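Local coordinates for heme-binding protein A / AI-2 binding protein A (PDB 6OFQ) that binds peptides such as the tetrapeptide STSA in the periplasm, probably handing them to an ABC transporter, at residues P249-S252 against T253-L256; F438-T441 against L442-Q446; L218-K221 against D222-I225. All coordinates share one frame; numbering follows the deposited sequence. Where two conformers were deposited one is given.

Contact 1. Residues P249-S252 against T253-L256; sequences PNSS and TRAL
The side chain of N250 folds back over the first turn of helix 251-259 and crosses that of T253 at about a right angle. N250 stands just before the helix and is its N-cap, because its OD1 accepts from backbone N-H groups of the first turn. With CG anti to the backbone N (chi1 -177°), OD1 comes to 3.0 Å from T253 N, the N-H pointing at it within 20° of straight. S252 N adds a weak bond to the same OD1 at 2.8 Å, so one amide oxygen serves two backbone N-H groups that have no preceding turn to bond to. Regular helix bonds follow at once, R254 N to N250 O at 2.9 Å and L256 N to S252 O at 2.9 Å.

The R254 side chain, bent at chi3 (-45°), brings its guanidinium back past the helix start, where S251 CA lies over one face and P249 O sits at the edge. The group is held mainly by carbonyl oxygens outside the turn, NH2 by I248 O and NH1 by T267 O. In one of its two conformers S251 OG bonds to G268 O and to a water, and that water accepts from R254 NH2 at 2.9 Å.

Contact 2. Residues F438-T441 against L442-Q446; sequences FLYT and LWSKQ
S444 lies over one face of the Y440 ring where helix 436-443 ends and helix 445-449 begins. S444 CB is 3.8 Å from the centroid of the Y440 ring and 22° off its normal, a CH-pi contact, and S444 OG stands 3.6 Å above the ring plane, over its centre. Y440 reaches this place because CG is anti to its backbone N, which sends the ring along the helix toward the turn that follows. In S444, chi1 of 66° sets OG between the backbone N and the carbonyl carbon, and from there OG donates to Y440 O at 2.7 Å. The same OG accepts from A447 N as the N-cap of the second helix, so a single hydroxyl joins the end of one helix to the start of the next. The backbone bond from S444 N to Y440 O is weak at 3.5 Å, as expected where S444 leaves helical geometry.

Farther along the ring, Q446 crosses Y440 obliquely, its amide plane 24° from the ring plane, and its CB comes 3.2 Å from Y440 OH. Two waters join the pair: one lies between Y440 OH and Q446 N, the other 2.6 Å from Y440 OH and donating to Q446 OE1. Q446 NE2 bonds to E145 O.

On the first helix, W443 brings CD1 to 3.3 Å from F438 O, with L439 CA at the edge of the indole. W295 and Y497 meet this ring and W428 meets F438, whereas Y440 has mixed surroundings, including a cation-pi contact with K472. Backbone bonding weakens at the helix end, W443 N to L439 O being weak too, and the short hydroxyl bond of S444 supplements it there.

Contact 3. Residues L218-K221 against D222-I225; sequences LWNK and DEKI
L218 meets K224 across the open end of a tight hairpin, its CD2 3.7 Å from K224 O, and the two side chains cross at a slant. Its carbonyl oxygen also receives a CA-H...O contact from I225 CA at 3.2 Å, as is usual beside a non-hydrogen-bonded antiparallel pair. The next residue, W219, forms that pair with I225, and their side chains lie side by side, pointing the same way. W219 CG is anti to the backbone N, which places the indole beside the isoleucine, and chi2 (19°) turns the pyrrole part toward it, with W219 CD1 3.4 Å from I225 CG1. The indole NE1 is bonded to D40, which also accepts from D222 N and so ties the hairpin to the loop after strand 32-37.

N220 makes four bonds across the turn. Its N donates to K224 O at 2.8 Å, and its O accepts from both K224 N at 3.1 Å and E223 N at 3.0 Å. Its side chain runs alongside E223, ND2 donating to OE1 at 2.9 Å with an N-H...O angle of 167°. The acceptor lies in the amide plane, whereas the donor stands above the carboxylate plane, the two planes being 66° apart. At K221 the chain turns: K221 is extended and D222 left-handed, which with the E223 N to N220 O bond makes a type II turn. Since N220 O accepts from E223 N and K224 N alike, these two residues face the single N220, the classic beta bulge, here closing the hairpin of strands 214-220 and 224-229 at the edge of a mixed sheet.

Contact 2 is the buried one, whereas contact 3 lies at the surface and contact 1 is partly buried. Contacts 1 and 3 share one side of the molecule, their centres about 17 Å apart; contact 2 lies across the chain's centre, its own centre about 34 Å and 33 Å from theirs. No two contacts touch. Contacts 1 and 3 are joined through one mixed sheet: strands 224-229 and 242-247 are neighbours in it, and helix 251-259 follows the latter. Contacts 1 and 2 both cap helix starts, one with an asparagine amide and the other with a serine hydroxyl. The hairpin adds one amide-carboxylate bond and one tryptophan-isoleucine contact to its backbone pairing, whereas 438-446 is packed with aromatic rings.

Contact 1. Residues P249-S252 against T253-L256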
loop_
_atom_site.group_PDB
_atom_site.type_symbol
_atom_site.label_atom_id
_atom_site.label_comp_id
_atom_site.label_asym_id
_atom_site.label_seq_id
_atom_site.Cartn_x
_atom_site.Cartn_y
_atom_site.Cartn_z
ATOM N N PRO A 249 1.189 1.929 19.741
ATOM C CA PRO A 249 2.180 2.624 18.937
ATOM C C PRO A 249 3.621 2.279 19.195
ATOM O O PRO A 249 4.436 2.222 18.262
ATOM C CB PRO A 249 1.919 4.128 19.198
ATOM C CG PRO A 249 0.534 4.166 19.713
ATOM C CD PRO A 249 0.215 2.839 20.333
ATOM N N ASN A 250 3.902 1.932 20.441
ATOM C CA ASN A 250 5.275 1.572 20.787
ATOM C C ASN A 250 5.542 0.112 20.468
ATOM O O ASN A 250 4.854 -0.795 20.955
ATOM C CB ASN A 250 5.565 1.873 22.274
ATOM C CG ASN A 250 7.003 1.565 22.616
ATOM O OD1 ASN A 250 7.441 0.440 22.683
ATOM N ND2 ASN A 250 7.792 2.619 22.818
ATOM N N SER A 251 6.532 -0.140 19.613
ATOM C CA SER A 251 6.743 -1.494 19.121
ATOM C C SER A 251 7.256 -2.460 20.175
ATOM O O SER A 251 7.040 -3.678 20.076
ATOM C CB SER A 251 7.697 -1.431 17.932
ATOM O OG SER A 251 7.061 -0.788 16.834
ATOM N N SER A 252 7.953 -1.921 21.175
ATOM C CA SER A 252 8.373 -2.741 22.318
ATOM C C SER A 252 7.159 -3.106 23.184
ATOM O O SER A 252 6.988 -4.251 23.602
ATOM C CB SER A 252 9.443 -2.059 23.202
ATOM O OG SER A 252 10.649 -1.980 22.499
ATOM N N THR A 253 6.262 -2.168 23.439
ATOM C CA THR A 253 5.018 -2.407 24.163
ATOM C C THR A 253 4.156 -3.442 23.436
ATOM O O THR A 253 3.537 -4.341 24.017
ATOM C CB THR A 253 4.246 -1.119 24.330
ATOM O OG1 THR A 253 5.089 -0.149 24.993
ATOM C CG2 THR A 253 2.961 -1.274 25.133
ATOM N N ARG A 254 4.176 -3.353 22.092
ATOM C CA ARG A 254 3.408 -4.300 21.276
ATOM C C ARG A 254 3.964 -5.718 21.414
ATOM O O ARG A 254 3.201 -6.661 21.600
ATOM C CB ARG A 254 3.401 -3.779 19.810
ATOM C CG ARG A 254 2.315 -4.349 18.890
ATOM C CD ARG A 254 2.463 -3.905 17.426
ATOM N NE ARG A 254 2.743 -2.479 17.365
ATOM C CZ ARG A 254 3.778 -1.887 16.807
ATOM N NH1 ARG A 254 4.615 -2.494 15.998
ATOM N NH2 ARG A 254 3.980 -0.656 17.199
ATOM N N ALA A 255 5.287 -5.896 21.329
ATOM C CA ALA A 255 5.880 -7.184 21.584
ATOM C C ALA A 255 5.669 -7.705 22.989
ATOM O O ALA A 255 5.432 -8.899 23.174
ATOM C CB ALA A 255 7.346 -7.145 21.206
ATOM N N LEU A 256 5.696 -6.803 23.971
ATOM C CA LEU A 256 5.365 -7.255 25.312
ATOM C C LEU A 256 3.942 -7.770 25.434
ATOM O O LEU A 256 3.663 -8.808 26.069
ATOM C CB LEU A 256 5.607 -6.148 26.341
ATOM C CG LEU A 256 5.292 -6.520 27.800
ATOM C CD1 LEU A 256 6.083 -7.721 28.282
ATOM C CD2 LEU A 256 5.543 -5.217 28.590
HETATM O O HOH W 1 5.596 0.335 14.986
#

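Contact 2. Residues F438-T441 against L442-Q446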
loop_
_atom_site.group_PDB
_atom_site.type_symbol
_atom_site.label_atom_id
_atom_site.label_comp_id
_atom_site.label_asym_id
_atom_site.label_seq_id
_atom_site.Cartn_x
_atom_site.Cartn_y
_atom_site.Cartn_z
ATOM N N PHE A 438 4.756 0.085 -8.881
ATOM C CA PHE A 438 5.789 0.901 -8.254
ATOM C C PHE A 438 6.178 2.015 -9.211
ATOM O O PHE A 438 6.144 3.228 -8.857
ATOM C CB PHE A 438 7.056 0.128 -7.816
ATOM C CG PHE A 438 6.845 -0.865 -6.678
ATOM C CD1 PHE A 438 6.098 -2.051 -6.831
ATOM C CD2 PHE A 438 7.541 -0.675 -5.486
ATOM C CE1 PHE A 438 6.029 -2.950 -5.760
ATOM C CE2 PHE A 438 7.425 -1.583 -4.433
ATOM C CZ PHE A 438 6.698 -2.734 -4.586
ATOM N N LEU A 439 6.690 1.654 -10.377
ATOM C CA LEU A 439 7.266 2.631 -11.262
ATOM C C LEU A 439 6.249 3.675 -11.722
ATOM O O LEU A 439 6.563 4.872 -11.711
ATOM C CB LEU A 439 7.897 1.975 -12.469
ATOM C CG LEU A 439 8.999 0.949 -12.149
ATOM C CD1 LEU A 439 9.420 0.266 -13.451
ATOM C CD2 LEU A 439 10.177 1.637 -11.474
ATOM N N TYR A 440 5.053 3.303 -12.123
ATOM C CA TYR A 440 4.114 4.297 -12.624
ATOM C C TYR A 440 3.381 4.983 -11.496
ATOM O O TYR A 440 3.261 6.231 -11.433
ATOM C CB TYR A 440 3.133 3.693 -13.637
ATOM C CG TYR A 440 2.460 4.764 -14.486
ATOM C CD1 TYR A 440 3.176 5.295 -15.538
ATOM C CD2 TYR A 440 1.208 5.257 -14.210
ATOM C CE1 TYR A 440 2.651 6.303 -16.329
ATOM C CE2 TYR A 440 0.658 6.268 -15.037
ATOM C CZ TYR A 440 1.435 6.741 -16.058
ATOM O OH TYR A 440 1.002 7.749 -16.974
ATOM N N THR A 441 2.937 4.213 -10.523
ATOM C CA THR A 441 2.135 4.797 -9.466
ATOM C C THR A 441 2.932 5.758 -8.603
ATOM O O THR A 441 2.345 6.684 -8.039
ATOM C CB THR A 441 1.581 3.640 -8.630
ATOM O OG1 THR A 441 0.850 2.784 -9.508
ATOM C CG2 THR A 441 0.589 4.081 -7.523
ATOM N N LEU A 442 4.237 5.506 -8.427
ATOM C CA LEU A 442 5.073 6.297 -7.505
ATOM C C LEU A 442 6.052 7.225 -8.162
ATOM O O LEU A 442 6.573 8.139 -7.523
ATOM C CB LEU A 442 5.854 5.430 -6.496
ATOM C CG LEU A 442 4.990 4.372 -5.821
ATOM C CD1 LEU A 442 5.895 3.453 -5.000
ATOM C CD2 LEU A 442 3.881 4.934 -4.952
ATOM N N TRP A 443 6.395 6.989 -9.418
ATOM C CA TRP A 443 7.519 7.670 -10.052
ATOM C C TRP A 443 7.268 8.355 -11.394
ATOM O O TRP A 443 8.178 8.881 -12.033
ATOM C CB TRP A 443 8.742 6.726 -10.181
ATOM C CG TRP A 443 9.227 6.135 -8.842
ATOM C CD1 TRP A 443 8.919 4.921 -8.311
ATOM C CD2 TRP A 443 10.032 6.819 -7.873
ATOM N NE1 TRP A 443 9.479 4.789 -7.058
ATOM C CE2 TRP A 443 10.155 5.964 -6.765
ATOM C CE3 TRP A 443 10.650 8.072 -7.847
ATOM C CZ2 TRP A 443 10.913 6.323 -5.667
ATOM C CZ3 TRP A 443 11.402 8.402 -6.718
ATOM C CH2 TRP A 443 11.520 7.537 -5.662
ATOM N N SER A 444 6.019 8.295 -11.859
ATOM C CA SER A 444 5.682 8.865 -13.172
ATOM C C SER A 444 5.321 10.354 -13.100
ATOM O O SER A 444 4.892 10.872 -12.041
ATOM C CB SER A 444 4.544 8.112 -13.860
ATOM O OG SER A 444 3.357 8.259 -13.142
ATOM N N LYS A 445 5.335 11.001 -14.265
ATOM C CA LYS A 445 4.751 12.332 -14.339
ATOM C C LYS A 445 3.293 12.365 -13.990
ATOM O O LYS A 445 2.860 13.301 -13.306
ATOM C CB LYS A 445 4.995 12.947 -15.700
ATOM C CG LYS A 445 6.435 13.370 -15.841
ATOM C CD LYS A 445 6.772 13.813 -17.256
ATOM C CE LYS A 445 5.959 15.091 -17.507
ATOM N NZ LYS A 445 6.547 15.980 -18.544
ATOM N N GLN A 446 2.549 11.375 -14.449
ATOM C CA GLN A 446 1.145 11.296 -14.110
ATOM C C GLN A 446 0.987 11.319 -12.602
ATOM O O GLN A 446 0.205 12.085 -12.038
ATOM C CB GLN A 446 0.520 10.041 -14.726
ATOM C CG GLN A 446 -0.879 9.781 -14.176
ATOM C CD GLN A 446 -1.883 10.877 -14.528
ATOM O OE1 GLN A 446 -1.920 11.338 -15.674
ATOM N NE2 GLN A 446 -2.735 11.264 -13.612
HETATM O O HOH W 2 3.298 9.729 -16.769
HETATM O O HOH W 3 -1.466 8.501 -17.202
#

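Contact 3. Residues L218-K221 against D222-I225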
loop_
_atom_site.group_PDB
_atom_site.type_symbol
_atom_site.label_atom_id
_atom_site.label_comp_id
_atom_site.label_asym_id
_atom_site.label_seq_id
_atom_site.Cartn_x
_atom_site.Cartn_y
_atom_site.Cartn_z
ATOM N N LEU A 218 -17.089 -1.521 15.360
ATOM C CA LEU A 218 -16.706 -0.318 16.053
ATOM C C LEU A 218 -15.358 0.188 15.589
ATOM O O LEU A 218 -14.499 -0.636 15.225
ATOM C CB LEU A 218 -16.626 -0.728 17.540
ATOM C CG LEU A 218 -16.056 0.127 18.628
ATOM C CD1 LEU A 218 -16.512 -0.575 19.890
ATOM C CD2 LEU A 218 -14.544 0.020 18.599
ATOM N N TRP A 219 -15.177 1.495 15.642
ATOM C CA TRP A 219 -13.884 2.120 15.427
ATOM C C TRP A 219 -13.654 3.171 16.506
ATOM O O TRP A 219 -14.314 4.216 16.506
ATOM C CB TRP A 219 -13.834 2.738 14.039
ATOM C CG TRP A 219 -12.556 3.482 13.653
ATOM C CD1 TRP A 219 -11.296 3.354 14.254
ATOM C CD2 TRP A 219 -12.387 4.344 12.552
ATOM N NE1 TRP A 219 -10.401 4.139 13.592
ATOM C CE2 TRP A 219 -11.039 4.730 12.517
ATOM C CE3 TRP A 219 -13.263 4.803 11.541
ATOM C CZ2 TRP A 219 -10.534 5.537 11.493
ATOM C CZ3 TRP A 219 -12.747 5.630 10.556
ATOM C CH2 TRP A 219 -11.437 6.038 10.569
ATOM N N ASN A 220 -12.756 2.917 17.447
ATOM C CA ASN A 220 -12.325 3.938 18.393
ATOM C C ASN A 220 -10.970 4.395 17.912
ATOM O O ASN A 220 -9.980 3.637 17.890
ATOM C CB ASN A 220 -12.201 3.396 19.812
ATOM C CG ASN A 220 -13.529 2.978 20.446
ATOM O OD1 ASN A 220 -14.581 3.382 19.987
ATOM N ND2 ASN A 220 -13.470 2.162 21.483
ATOM N N LYS A 221 -10.912 5.659 17.536
ATOM C CA LYS A 221 -9.753 6.260 16.923
ATOM C C LYS A 221 -8.509 6.037 17.772
ATOM O O LYS A 221 -8.561 6.190 18.998
ATOM C CB LYS A 221 -10.034 7.756 16.736
ATOM C CG LYS A 221 -9.144 8.500 15.760
ATOM C CD LYS A 221 -9.254 9.994 16.021
ATOM C CE LYS A 221 -7.954 10.697 15.662
ATOM N NZ LYS A 221 -8.267 11.987 15.000
ATOM N N ASP A 222 -7.417 5.615 17.133
ATOM C CA ASP A 222 -6.114 5.426 17.765
ATOM C C ASP A 222 -6.124 4.367 18.855
ATOM O O ASP A 222 -5.182 4.265 19.656
ATOM C CB ASP A 222 -5.511 6.784 18.241
ATOM C CG ASP A 222 -5.379 7.767 17.117
ATOM O OD1 ASP A 222 -5.079 7.310 16.006
ATOM O OD2 ASP A 222 -5.619 8.989 17.295
ATOM N N GLU A 223 -7.168 3.536 18.939
ATOM C CA GLU A 223 -7.287 2.510 19.956
ATOM C C GLU A 223 -7.586 1.127 19.378
ATOM O O GLU A 223 -6.753 0.224 19.414
ATOM C CB GLU A 223 -8.339 2.950 20.976
ATOM C CG GLU A 223 -8.676 2.060 22.159
ATOM C CD GLU A 223 -10.042 2.491 22.719
ATOM O OE1 GLU A 223 -10.944 1.604 22.771
ATOM O OE2 GLU A 223 -10.178 3.723 23.020
ATOM N N LYS A 224 -8.785 0.942 18.834
ATOM C CA LYS A 224 -9.130 -0.364 18.278
ATOM C C LYS A 224 -10.276 -0.263 17.287
ATOM O O LYS A 224 -11.120 0.647 17.351
ATOM C CB LYS A 224 -9.528 -1.385 19.359
ATOM C CG LYS A 224 -10.808 -1.053 20.114
ATOM C CD LYS A 224 -11.124 -1.972 21.278
ATOM C CE LYS A 224 -12.440 -1.633 21.941
ATOM N NZ LYS A 224 -12.531 -2.573 23.095
ATOM N N ILE A 225 -10.275 -1.221 16.337
ATOM C CA ILE A 225 -11.402 -1.519 15.455
ATOM C C ILE A 225 -11.838 -2.944 15.746
ATOM O O ILE A 225 -10.989 -3.872 15.891
ATOM C CB ILE A 225 -10.913 -1.404 14.002
ATOM C CG1 ILE A 225 -10.611 0.072 13.718
ATOM C CG2 ILE A 225 -11.940 -2.001 13.047
ATOM C CD1 ILE A 225 -9.604 0.230 12.587
#